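Acetolactate synthase isozyme 1 large subunit (Escherichia coli, PDB 6LPI) belongs to the thiamine diphosphate enzyme family and binds thiamine diphosphate, a magnesium ion and flavin-adenine dinucleotide. Local coordinates at residues Ala192-Phe196 against Gln324-Val330; Ile201-Ala205 against Gln333-Leu337; Thr294-Cys298 against Lys315-Pro319; Lys302-Ile308 against Pro319-Ala325. One frame throughout, in Å; residues are numbered along the deposited sequence.

Contact 1 (Ala192-Phe196 against Gln324-Val330); sequences AAPAF and QADVDDV. With FAD (flavin-adenine dinucleotide), chain I.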
# COMPACT_ATOMS: atom_id res chain seq x y z
N ALA B 192 -19.76 -6.48 -2.28
CA ALA B 192 -20.06 -6.14 -3.66
C ALA B 192 -19.58 -4.73 -3.97
O ALA B 192 -19.65 -3.83 -3.12
CB ALA B 192 -21.56 -6.24 -3.94
N ALA B 193 -19.06 -4.54 -5.18
CA ALA B 193 -18.58 -3.24 -5.60
C ALA B 193 -19.73 -2.26 -5.79
O ALA B 193 -20.87 -2.66 -6.04
CB ALA B 193 -17.77 -3.36 -6.89
N PRO B 194 -19.45 -0.96 -5.67
CA PRO B 194 -20.50 0.07 -5.84
C PRO B 194 -21.15 0.06 -7.22
O PRO B 194 -20.55 -0.34 -8.23
CB PRO B 194 -19.73 1.38 -5.62
CG PRO B 194 -18.53 1.01 -4.84
CD PRO B 194 -18.16 -0.38 -5.27
N ALA B 195 -22.38 0.56 -7.26
CA ALA B 195 -23.07 0.80 -8.52
C ALA B 195 -22.68 2.16 -9.09
O ALA B 195 -22.22 3.05 -8.37
CB ALA B 195 -24.58 0.73 -8.34
N PHE B 196 -22.91 2.32 -10.39
CA PHE B 196 -22.53 3.56 -11.05
C PHE B 196 -23.40 3.78 -12.27
O PHE B 196 -23.69 2.84 -13.01
CB PHE B 196 -21.05 3.51 -11.44
CG PHE B 196 -20.63 2.20 -12.05
CD1 PHE B 196 -20.63 2.04 -13.42
CD2 PHE B 196 -20.24 1.13 -11.26
CE1 PHE B 196 -20.24 0.84 -14.00
CE2 PHE B 196 -19.84 -0.07 -11.83
CZ PHE B 196 -19.84 -0.21 -13.20
N GLN B 324 -17.38 6.21 -8.66
CA GLN B 324 -16.93 5.45 -7.51
C GLN B 324 -17.26 4.02 -7.85
O GLN B 324 -18.42 3.59 -7.73
CB GLN B 324 -17.60 5.86 -6.21
CG GLN B 324 -17.16 4.96 -5.11
CD GLN B 324 -18.11 4.93 -3.98
OE1 GLN B 324 -19.17 5.56 -4.03
NE2 GLN B 324 -17.75 4.22 -2.92
N ALA B 325 -16.26 3.26 -8.27
CA ALA B 325 -16.52 1.90 -8.70
C ALA B 325 -15.21 1.14 -8.77
O ALA B 325 -14.12 1.70 -8.59
CB ALA B 325 -17.20 1.89 -10.06
N ASP B 326 -15.34 -0.16 -8.98
CA ASP B 326 -14.20 -0.99 -9.34
C ASP B 326 -13.81 -0.76 -10.80
O ASP B 326 -14.67 -0.71 -11.68
CB ASP B 326 -14.54 -2.45 -9.10
CG ASP B 326 -13.58 -3.37 -9.78
OD1 ASP B 326 -12.58 -3.76 -9.13
OD2 ASP B 326 -13.83 -3.69 -10.96
N VAL B 327 -12.50 -0.64 -11.07
CA VAL B 327 -12.06 -0.31 -12.43
C VAL B 327 -12.50 -1.37 -13.44
O VAL B 327 -12.88 -1.04 -14.57
CB VAL B 327 -10.54 -0.13 -12.51
CG1 VAL B 327 -10.19 0.67 -13.76
CG2 VAL B 327 -10.03 0.56 -11.31
N ASP B 328 -12.44 -2.64 -13.06
CA ASP B 328 -12.82 -3.70 -14.00
C ASP B 328 -14.24 -3.48 -14.48
O ASP B 328 -14.49 -3.40 -15.69
CB ASP B 328 -12.71 -5.07 -13.34
CG ASP B 328 -12.31 -6.17 -14.30
OD1 ASP B 328 -11.74 -5.85 -15.37
OD2 ASP B 328 -12.59 -7.35 -13.99
N ASP B 329 -15.19 -3.35 -13.55
CA ASP B 329 -16.59 -3.23 -13.94
C ASP B 329 -16.83 -2.00 -14.83
O ASP B 329 -17.59 -2.07 -15.81
CB ASP B 329 -17.44 -3.18 -12.67
CG ASP B 329 -17.26 -4.43 -11.82
OD1 ASP B 329 -17.10 -5.54 -12.38
OD2 ASP B 329 -17.25 -4.29 -10.57
N VAL B 330 -16.13 -0.91 -14.55
CA VAL B 330 -16.28 0.28 -15.36
C VAL B 330 -15.74 0.03 -16.76
O VAL B 330 -16.46 0.16 -17.76
CB VAL B 330 -15.57 1.47 -14.69
CG1 VAL B 330 -15.28 2.58 -15.71
CG2 VAL B 330 -16.35 1.98 -13.50
PA FAD I . -2.07 3.82 -4.38
O1A FAD I . -1.23 2.68 -4.83
O2A FAD I . -2.19 4.04 -2.90
O5B FAD I . -3.44 3.48 -5.08
C5B FAD I . -4.63 3.20 -4.32
C4B FAD I . -5.77 3.91 -4.99
O4B FAD I . -6.47 3.01 -5.89
C3B FAD I . -6.84 4.45 -4.04
O3B FAD I . -7.32 5.69 -4.55
C2B FAD I . -7.86 3.31 -4.05
O2B FAD I . -9.17 3.68 -3.63
C1B FAD I . -7.84 2.96 -5.53
N9A FAD I . -8.37 1.66 -5.88
C8A FAD I . -8.01 0.44 -5.36
N7A FAD I . -8.66 -0.57 -5.89
C5A FAD I . -9.50 0.02 -6.82
C6A FAD I . -10.46 -0.50 -7.71
N6A FAD I . -10.74 -1.80 -7.82
N1A FAD I . -11.14 0.37 -8.49
C2A FAD I . -10.87 1.67 -8.38
N3A FAD I . -9.99 2.28 -7.58
C4A FAD I . -9.34 1.40 -6.82
N1 FAD I . 5.22 7.77 -7.01
C2 FAD I . 5.11 8.28 -8.27
O2 FAD I . 4.06 8.18 -8.91
N3 FAD I . 6.19 8.91 -8.87
C4 FAD I . 7.43 9.09 -8.30
O4 FAD I . 8.32 9.66 -8.93
C4X FAD I . 7.54 8.56 -6.95
N5 FAD I . 8.69 8.68 -6.32
C5X FAD I . 8.78 8.15 -5.04
C6 FAD I . 9.99 8.26 -4.35
C7 FAD I . 10.14 7.73 -3.07
C7M FAD I . 11.45 7.88 -2.35
C8 FAD I . 9.05 7.09 -2.45
C8M FAD I . 9.18 6.52 -1.06
C9 FAD I . 7.84 6.98 -3.13
C9A FAD I . 7.70 7.51 -4.41
N10 FAD I . 6.48 7.41 -5.12
C10 FAD I . 6.37 7.92 -6.39
C1' FAD I . 5.32 6.75 -4.54
C2' FAD I . 4.33 7.74 -3.93
O2' FAD I . 4.73 8.09 -2.61
C3' FAD I . 2.95 7.08 -3.86
O3' FAD I . 3.03 5.87 -3.12
C4' FAD I . 2.33 6.77 -5.22
O4' FAD I . 2.66 7.82 -6.13
C5' FAD I . 0.83 6.63 -5.14
O5' FAD I . 0.36 5.91 -6.30
P FAD I . -1.14 5.55 -6.46
O1P FAD I . -1.91 6.81 -6.85
O2P FAD I . -1.25 4.46 -7.26
O3P FAD I . -1.52 5.18 -5.00
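Phe196 lays its ring against Ala325, Asp329 and Val330, where the chain leads from strand 321-324 into the first turn of helix 327-334. Its chi1 of 45° sets CG between the backbone N and the carbonyl carbon and turns the ring toward that helix start. From CB outward, CG lies 4.0 Å from Ala325 CB, and the same methyl comes obliquely to CD2. CE2 touches both Ala325 CB and Asp329 CB, and CZ at the tip is 3.9 Å from Asp329 CB, which meets the ring at its edge. One face takes a CH-pi contact: Val330 CG2 stands 4.1 Å from the ring centroid, only 11° off the normal. Further back along the loop, Pro194 CB rests 3.3 Å from Gln324 O, and its CG sits beside Gln324 NE2, while Gln324 OE1 accepts from Arg310 NH1; Ala193 CB touches Asp326 CB. Asp326 is the N-cap: its OD2 accepts from Asp329 N at 2.9 Å (157°). Its other oxygen, OD1, takes the adenine amino group N6A of flavin-adenine dinucleotide at 3.0 Å, and Val327 N donates to adenine N1A at 3.1 Å, so cap and helix start together read the edge of the base. Phe196, just ahead of helix 198-210, also touches Ile323 of strand 321-324, against which Val330 of helix 327-334 packs as well.

Contact 2 (Ile201-Ala205 against Gln333-Leu337); sequences IRDAA and QLIPL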
# COMPACT_ATOMS: atom_id res chain seq x y z
N ILE B 201 -20.59 6.59 -17.55
CA ILE B 201 -19.79 5.87 -18.54
C ILE B 201 -19.97 6.45 -19.94
O ILE B 201 -19.01 6.58 -20.69
CB ILE B 201 -20.12 4.36 -18.50
CG1 ILE B 201 -19.57 3.71 -17.23
CG2 ILE B 201 -19.58 3.64 -19.72
CD1 ILE B 201 -20.49 3.78 -16.10
N ARG B 202 -21.20 6.83 -20.30
CA ARG B 202 -21.41 7.49 -21.59
C ARG B 202 -20.61 8.79 -21.67
O ARG B 202 -19.94 9.06 -22.68
CB ARG B 202 -22.90 7.74 -21.83
CG ARG B 202 -23.68 6.48 -22.13
CD ARG B 202 -23.73 6.20 -23.61
NE ARG B 202 -24.48 4.98 -23.90
CZ ARG B 202 -24.65 4.47 -25.11
NH1 ARG B 202 -25.36 3.35 -25.28
NH2 ARG B 202 -24.12 5.09 -26.16
N ASP B 203 -20.66 9.61 -20.61
CA ASP B 203 -20.03 10.92 -20.66
C ASP B 203 -18.52 10.79 -20.72
O ASP B 203 -17.86 11.56 -21.44
CB ASP B 203 -20.39 11.71 -19.41
CG ASP B 203 -21.84 12.14 -19.39
OD1 ASP B 203 -22.47 12.16 -20.47
OD2 ASP B 203 -22.33 12.46 -18.29
N ALA B 204 -17.96 9.81 -20.02
CA ALA B 204 -16.53 9.55 -20.14
C ALA B 204 -16.17 9.06 -21.54
O ALA B 204 -15.19 9.52 -22.13
CB ALA B 204 -16.08 8.56 -19.07
N ALA B 205 -16.94 8.10 -22.08
CA ALA B 205 -16.69 7.64 -23.44
C ALA B 205 -16.70 8.81 -24.43
O ALA B 205 -15.86 8.87 -25.33
CB ALA B 205 -17.70 6.57 -23.85
N GLN B 333 -17.87 -1.84 -18.84
CA GLN B 333 -18.99 -1.14 -19.45
C GLN B 333 -18.55 -0.00 -20.37
O GLN B 333 -19.39 0.59 -21.05
CB GLN B 333 -19.91 -0.66 -18.33
CG GLN B 333 -21.10 -1.58 -18.06
CD GLN B 333 -22.01 -1.02 -16.98
OE1 GLN B 333 -22.63 0.03 -17.13
NE2 GLN B 333 -22.11 -1.75 -15.87
N LEU B 334 -17.25 0.30 -20.44
CA LEU B 334 -16.76 1.46 -21.17
C LEU B 334 -16.03 1.14 -22.46
O LEU B 334 -16.21 1.86 -23.45
CB LEU B 334 -15.81 2.28 -20.29
CG LEU B 334 -15.17 3.50 -20.97
CD1 LEU B 334 -16.19 4.61 -21.25
CD2 LEU B 334 -13.99 4.06 -20.17
N ILE B 335 -15.23 0.08 -22.49
CA ILE B 335 -14.43 -0.20 -23.69
C ILE B 335 -15.28 -0.32 -24.94
O ILE B 335 -14.91 0.26 -25.97
CB ILE B 335 -13.52 -1.42 -23.45
CG1 ILE B 335 -12.43 -1.05 -22.46
CG2 ILE B 335 -12.87 -1.82 -24.73
CD1 ILE B 335 -11.76 -2.23 -21.84
N PRO B 336 -16.43 -1.01 -24.95
CA PRO B 336 -17.22 -1.09 -26.19
C PRO B 336 -17.79 0.24 -26.65
O PRO B 336 -18.30 0.32 -27.77
CB PRO B 336 -18.35 -2.08 -25.84
CG PRO B 336 -18.41 -2.08 -24.37
CD PRO B 336 -17.01 -1.88 -23.91
N LEU B 337 -17.78 1.27 -25.82
CA LEU B 337 -18.26 2.59 -26.20
C LEU B 337 -17.14 3.54 -26.60
O LEU B 337 -17.42 4.66 -27.03
CB LEU B 337 -19.10 3.19 -25.07
CG LEU B 337 -20.46 2.50 -24.98
CD1 LEU B 337 -20.50 1.39 -23.92
CD2 LEU B 337 -21.53 3.51 -24.74
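The guanidinium of Arg202 lies with one face on Leu337, whose CD2 stands 3.2 Å above the plane and over its centre; the two side chains cross at about a right angle. The setting is the Rossmann-type central domain, in which helices 198-210 and 327-334 cover the same face of a parallel sheet, and here Ile201-Ala205 of the one meets Gln333-Leu337 at the end region of the other. A bend at chi2 (-91°) brings the arginine's end back toward Leu337 although its CB starts away from it, and the contact is apolar on the leucine side. Arg202 NE also has a long, weak ion pair with Glu198 OE1. Deeper in, Ile201 packs on Leu334: Ile201 CG2 is 3.8 Å from Leu334 CD1 and also touches Gln333 O. With CG anti to the backbone N (chi1 177°), Leu334 sends CD1 across to Ala205 CB at 3.6 Å. Ile201 also touches Phe196 of the preceding loop and Ile323 of strand 321-324. Beyond Leu334 the chain tightens into a 3-10 turn, closed by Leu337 N donating to Leu334 O at 2.9 Å, which brings Leu337 round toward Ala205. Leu337 O is taken by Asn209 ND2, one turn further along helix 198-210, while Ala205 CB sits 3.9 Å from Leu337 CB.

Contact 3 (Thr294-Cys298 against Lys315-Pro319); sequences TEQFC and KIKQP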
# COMPACT_ATOMS: atom_id res chain seq x y z
N THR B 294 -0.19 20.58 -7.06
CA THR B 294 -1.49 20.20 -7.59
C THR B 294 -1.98 21.15 -8.67
O THR B 294 -2.34 20.74 -9.78
CB THR B 294 -2.48 20.14 -6.44
OG1 THR B 294 -2.00 19.21 -5.46
CG2 THR B 294 -3.83 19.73 -6.94
N GLU B 295 -1.99 22.45 -8.37
CA GLU B 295 -2.60 23.41 -9.27
C GLU B 295 -1.82 23.55 -10.58
O GLU B 295 -2.39 24.02 -11.57
CB GLU B 295 -2.74 24.74 -8.55
CG GLU B 295 -3.52 24.63 -7.24
CD GLU B 295 -2.67 24.17 -6.05
OE1 GLU B 295 -1.43 24.35 -6.10
OE2 GLU B 295 -3.24 23.64 -5.07
N GLN B 296 -0.56 23.14 -10.63
CA GLN B 296 0.22 23.26 -11.85
C GLN B 296 0.31 21.94 -12.59
O GLN B 296 1.10 21.81 -13.53
CB GLN B 296 1.64 23.76 -11.55
CG GLN B 296 1.69 24.94 -10.62
CD GLN B 296 1.22 26.21 -11.27
OE1 GLN B 296 0.70 26.19 -12.38
NE2 GLN B 296 1.43 27.34 -10.60
N PHE B 297 -0.52 20.97 -12.25
CA PHE B 297 -0.41 19.64 -12.83
C PHE B 297 -1.52 19.48 -13.84
O PHE B 297 -2.69 19.34 -13.47
CB PHE B 297 -0.49 18.54 -11.78
CG PHE B 297 -0.46 17.17 -12.38
CD1 PHE B 297 0.72 16.69 -12.95
CD2 PHE B 297 -1.59 16.37 -12.40
CE1 PHE B 297 0.76 15.43 -13.53
CE2 PHE B 297 -1.55 15.11 -13.01
CZ PHE B 297 -0.38 14.65 -13.56
N CYS B 298 -1.16 19.46 -15.10
CA CYS B 298 -2.11 19.36 -16.19
C CYS B 298 -3.23 20.38 -16.04
O CYS B 298 -4.40 19.98 -15.93
CB CYS B 298 -2.70 17.95 -16.25
SG CYS B 298 -1.44 16.63 -16.18
N LYS B 315 -10.66 14.71 -3.66
CA LYS B 315 -9.81 15.02 -2.52
C LYS B 315 -8.71 16.01 -2.89
O LYS B 315 -8.41 16.92 -2.11
CB LYS B 315 -9.22 13.74 -1.94
CG LYS B 315 -8.20 13.97 -0.85
CD LYS B 315 -7.64 12.63 -0.39
CE LYS B 315 -6.51 12.14 -1.29
NZ LYS B 315 -5.83 10.99 -0.64
N ILE B 316 -8.11 15.88 -4.09
CA ILE B 316 -6.96 16.69 -4.47
C ILE B 316 -7.18 17.48 -5.76
O ILE B 316 -6.86 18.67 -5.83
CB ILE B 316 -5.68 15.85 -4.54
CG1 ILE B 316 -5.48 15.15 -3.17
CG2 ILE B 316 -4.52 16.71 -4.94
CD1 ILE B 316 -4.08 14.81 -2.82
N LYS B 317 -7.66 16.81 -6.81
CA LYS B 317 -8.08 17.45 -8.05
C LYS B 317 -9.57 17.19 -8.28
O LYS B 317 -10.06 16.09 -8.03
CB LYS B 317 -7.29 16.95 -9.29
CG LYS B 317 -5.83 17.38 -9.38
CD LYS B 317 -5.65 18.82 -9.80
CE LYS B 317 -5.06 18.92 -11.18
NZ LYS B 317 -4.69 20.34 -11.48
N GLN B 318 -10.30 18.18 -8.76
CA GLN B 318 -11.72 17.98 -8.94
C GLN B 318 -11.95 17.38 -10.32
O GLN B 318 -11.44 17.92 -11.31
CB GLN B 318 -12.48 19.29 -8.79
CG GLN B 318 -12.23 19.95 -7.43
CD GLN B 318 -13.10 19.41 -6.33
OE1 GLN B 318 -12.74 19.48 -5.15
NE2 GLN B 318 -14.28 18.90 -6.70
N PRO B 319 -12.62 16.25 -10.44
CA PRO B 319 -12.79 15.63 -11.75
C PRO B 319 -14.03 16.18 -12.44
O PRO B 319 -14.94 16.73 -11.82
CB PRO B 319 -12.96 14.14 -11.41
CG PRO B 319 -13.62 14.13 -10.09
CD PRO B 319 -13.18 15.41 -9.36
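Thr294 and Lys317 bring their CA atoms to 7.2 Å, between two irregular segments that share no backbone-to-backbone bond. Thr294-Phe297 forms a type I beta turn, closed by Phe297 N donating to Thr294 O at 3.1 Å, in the Rossmann-type central domain just ahead of strand 302-307. The ammonium of Lys317 bridges this turn's carbonyls: NZ donates to Thr294 O at 2.9 Å and to Phe297 O at 3.0 Å, tilted 35° and 24° out of the respective carbonyl planes. Thr294 O is thus gripped twice, with Lys317 NZ and Phe297 N arriving from opposite faces of its plane. Bends at chi2 and chi3 steer the lysine chain alongside Thr294, so that the lysine and threonine side chains run antiparallel to one another. Thr294 CG2, anti to the backbone N, rests 3.5 Å from Lys317 CD and also touches Ile316 O, while Ile316 CG2 packs against both branches of the threonine. The aliphatic part of Lys317 further touches Phe286 and Ile303. Phe297 carries Cys298 SG over one ring face and meets the lysine at its edge, where Lys317 CE stands 4.5 Å from Phe297 CD2.

Contact 4 (Lys302-Ile308 against Pro319-Ala325); sequences KIIHVDI and PHVAIQA. With FAD (flavin-adenine dinucleotide), chain I.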
# COMPACT_ATOMS: atom_id res chain seq x y z
N LYS B 302 -9.15 18.29 -18.76
CA LYS B 302 -10.32 17.79 -18.08
C LYS B 302 -9.97 16.43 -17.51
O LYS B 302 -9.08 15.74 -18.01
CB LYS B 302 -11.52 17.73 -19.02
CG LYS B 302 -11.88 19.07 -19.60
CD LYS B 302 -13.36 19.29 -19.64
CE LYS B 302 -13.65 20.77 -19.82
NZ LYS B 302 -12.95 21.53 -18.75
N ILE B 303 -10.64 16.05 -16.43
CA ILE B 303 -10.24 14.85 -15.71
C ILE B 303 -11.42 13.91 -15.58
O ILE B 303 -12.53 14.32 -15.20
CB ILE B 303 -9.64 15.20 -14.34
CG1 ILE B 303 -8.31 15.94 -14.53
CG2 ILE B 303 -9.52 13.94 -13.47
CD1 ILE B 303 -7.65 16.41 -13.27
N ILE B 304 -11.16 12.64 -15.86
CA ILE B 304 -12.03 11.55 -15.46
C ILE B 304 -11.29 10.76 -14.39
O ILE B 304 -10.09 10.49 -14.51
CB ILE B 304 -12.41 10.65 -16.65
CG1 ILE B 304 -12.62 11.48 -17.91
CG2 ILE B 304 -13.65 9.84 -16.33
CD1 ILE B 304 -12.79 10.63 -19.16
N HIS B 305 -12.00 10.40 -13.34
CA HIS B 305 -11.39 9.78 -12.18
C HIS B 305 -12.30 8.65 -11.73
O HIS B 305 -13.44 8.90 -11.32
CB HIS B 305 -11.18 10.84 -11.08
CG HIS B 305 -10.32 10.37 -9.94
ND1 HIS B 305 -10.27 11.03 -8.73
CD2 HIS B 305 -9.46 9.33 -9.83
CE1 HIS B 305 -9.44 10.40 -7.92
NE2 HIS B 305 -8.93 9.37 -8.57
N VAL B 306 -11.79 7.42 -11.76
CA VAL B 306 -12.52 6.22 -11.32
C VAL B 306 -11.78 5.62 -10.15
O VAL B 306 -10.65 5.15 -10.30
CB VAL B 306 -12.67 5.16 -12.43
CG1 VAL B 306 -13.62 4.07 -11.98
CG2 VAL B 306 -13.20 5.79 -13.70
N ASP B 307 -12.46 5.55 -9.00
CA ASP B 307 -11.81 5.10 -7.79
C ASP B 307 -12.85 4.42 -6.90
O ASP B 307 -14.01 4.86 -6.83
CB ASP B 307 -11.16 6.29 -7.07
CG ASP B 307 -10.03 5.88 -6.17
OD1 ASP B 307 -8.86 6.15 -6.55
OD2 ASP B 307 -10.31 5.28 -5.11
N ILE B 308 -12.44 3.35 -6.22
CA ILE B 308 -13.40 2.57 -5.44
C ILE B 308 -13.74 3.27 -4.14
O ILE B 308 -14.76 2.93 -3.51
CB ILE B 308 -12.85 1.16 -5.12
CG1 ILE B 308 -13.95 0.21 -4.61
CG2 ILE B 308 -11.72 1.26 -4.09
CD1 ILE B 308 -14.56 -0.69 -5.64
N PRO B 319 -12.62 16.25 -10.44
CA PRO B 319 -12.79 15.63 -11.75
C PRO B 319 -14.03 16.18 -12.44
O PRO B 319 -14.94 16.73 -11.82
CB PRO B 319 -12.96 14.14 -11.41
CG PRO B 319 -13.62 14.13 -10.09
CD PRO B 319 -13.18 15.41 -9.36
N HIS B 320 -14.04 16.03 -13.76
CA HIS B 320 -15.22 16.40 -14.51
C HIS B 320 -16.19 15.24 -14.62
O HIS B 320 -17.40 15.45 -14.73
CB HIS B 320 -14.79 16.92 -15.88
CG HIS B 320 -14.00 18.18 -15.80
ND1 HIS B 320 -12.72 18.23 -15.31
CD2 HIS B 320 -14.31 19.45 -16.16
CE1 HIS B 320 -12.27 19.47 -15.37
NE2 HIS B 320 -13.21 20.23 -15.89
N VAL B 321 -15.68 14.02 -14.57
CA VAL B 321 -16.51 12.83 -14.43
C VAL B 321 -15.86 11.99 -13.34
O VAL B 321 -14.67 11.66 -13.43
CB VAL B 321 -16.62 12.05 -15.74
CG1 VAL B 321 -17.22 10.66 -15.50
CG2 VAL B 321 -17.43 12.83 -16.73
N ALA B 322 -16.63 11.67 -12.30
CA ALA B 322 -16.17 10.91 -11.16
C ALA B 322 -17.05 9.69 -11.02
O ALA B 322 -18.28 9.80 -10.91
CB ALA B 322 -16.21 11.76 -9.88
N ILE B 323 -16.43 8.52 -11.02
CA ILE B 323 -17.11 7.25 -10.83
C ILE B 323 -16.53 6.62 -9.58
O ILE B 323 -15.30 6.47 -9.48
CB ILE B 323 -16.89 6.30 -12.01
CG1 ILE B 323 -17.44 6.90 -13.29
CG2 ILE B 323 -17.48 4.91 -11.72
CD1 ILE B 323 -18.75 6.44 -13.57
N GLN B 324 -17.38 6.21 -8.66
CA GLN B 324 -16.93 5.45 -7.51
C GLN B 324 -17.26 4.02 -7.85
O GLN B 324 -18.42 3.59 -7.73
CB GLN B 324 -17.60 5.86 -6.21
CG GLN B 324 -17.16 4.96 -5.11
CD GLN B 324 -18.11 4.93 -3.98
OE1 GLN B 324 -19.17 5.56 -4.03
NE2 GLN B 324 -17.75 4.22 -2.92
N ALA B 325 -16.26 3.26 -8.27
CA ALA B 325 -16.52 1.90 -8.70
C ALA B 325 -15.21 1.14 -8.77
O ALA B 325 -14.12 1.70 -8.59
CB ALA B 325 -17.20 1.89 -10.06
PA FAD I . -2.07 3.82 -4.38
O1A FAD I . -1.23 2.68 -4.83
O2A FAD I . -2.19 4.04 -2.90
O5B FAD I . -3.44 3.48 -5.08
C5B FAD I . -4.63 3.20 -4.32
C4B FAD I . -5.77 3.91 -4.99
O4B FAD I . -6.47 3.01 -5.89
C3B FAD I . -6.84 4.45 -4.04
O3B FAD I . -7.32 5.69 -4.55
C2B FAD I . -7.86 3.31 -4.05
O2B FAD I . -9.17 3.68 -3.63
C1B FAD I . -7.84 2.96 -5.53
N9A FAD I . -8.37 1.66 -5.88
C8A FAD I . -8.01 0.44 -5.36
N7A FAD I . -8.66 -0.57 -5.89
C5A FAD I . -9.50 0.02 -6.82
C6A FAD I . -10.46 -0.50 -7.71
N6A FAD I . -10.74 -1.80 -7.82
N1A FAD I . -11.14 0.37 -8.49
C2A FAD I . -10.87 1.67 -8.38
N3A FAD I . -9.99 2.28 -7.58
C4A FAD I . -9.34 1.40 -6.82
N1 FAD I . 5.22 7.77 -7.01
C2 FAD I . 5.11 8.28 -8.27
O2 FAD I . 4.06 8.18 -8.91
N3 FAD I . 6.19 8.91 -8.87
C4 FAD I . 7.43 9.09 -8.30
O4 FAD I . 8.32 9.66 -8.93
C4X FAD I . 7.54 8.56 -6.95
N5 FAD I . 8.69 8.68 -6.32
C5X FAD I . 8.78 8.15 -5.04
C6 FAD I . 9.99 8.26 -4.35
C7 FAD I . 10.14 7.73 -3.07
C7M FAD I . 11.45 7.88 -2.35
C8 FAD I . 9.05 7.09 -2.45
C8M FAD I . 9.18 6.52 -1.06
C9 FAD I . 7.84 6.98 -3.13
C9A FAD I . 7.70 7.51 -4.41
N10 FAD I . 6.48 7.41 -5.12
C10 FAD I . 6.37 7.92 -6.39
C1' FAD I . 5.32 6.75 -4.54
C2' FAD I . 4.33 7.74 -3.93
O2' FAD I . 4.73 8.09 -2.61
C3' FAD I . 2.95 7.08 -3.86
O3' FAD I . 3.03 5.87 -3.12
C4' FAD I . 2.33 6.77 -5.22
O4' FAD I . 2.66 7.82 -6.13
C5' FAD I . 0.83 6.63 -5.14
O5' FAD I . 0.36 5.91 -6.30
P FAD I . -1.14 5.55 -6.46
O1P FAD I . -1.91 6.81 -6.85
O2P FAD I . -1.25 4.46 -7.26
O3P FAD I . -1.52 5.18 -5.00
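Ile303 O is gripped by two neighbouring amides of the facing segment, His320 N at 2.7 Å and Val321 N at 3.2 Å, both lying in the carbonyl plane. From there strands 302-307 and 321-324 run parallel, 4.9 Å apart at the axes and 5° from alignment. His305 joins them both ways, its N donating to Val321 O and its O accepting from Ile323 N, each at 3.0 Å. Asp307 N then reaches Ile323 O. Ile304 beside Val321 and Val306 beside Ile323 point the same way into the layer of helices 198-210 and 327-334, with Ile304 CG2 3.7 Å from Val321 CB. The opposite face carries His305, whose CB touches Pro319 CB and whose NE2 is hydrogen-bonded to Ala284 O. At the N-terminal end of the pair, Lys302 CD lies over one face of the His320 ring, a CH-pi contact 3.9 Å from the centroid. At the far end, the carboxylate of Asp307 holds the adenosine ribose of flavin-adenine dinucleotide: O3B donates to OD1 at 2.6 Å and O2B to OD2, though the latter length is doubtful; Asp309 N also bonds to OD2. Binding a dinucleotide at the C-terminal ends of parallel strands is characteristic of Rossmann-type folds.

In the fold
Following the chain from the N terminus, 192-196 and 201-205 come first, and each waits for a partner more than a hundred residues on. Contacts 1 and 2 therefore close long loops that cross, because 324-330 precedes 333-337. Contacts 3 and 4 lie nested inside both. They close short loops and cross each other, since 294-298 and 302-308 are followed by 315-319 and 319-325, which share Pro319. Contact 4 pairs 321-324, the outermost strand of the central domain's sheet within this chain, with its neighbour; contacts 1 and 2 join helix 327-334 to the incoming loop and helix 198-210, and contact 3 ties together the loops flanking strand 302-307. Contacts 1 and 4 both touch flavin-adenine dinucleotide.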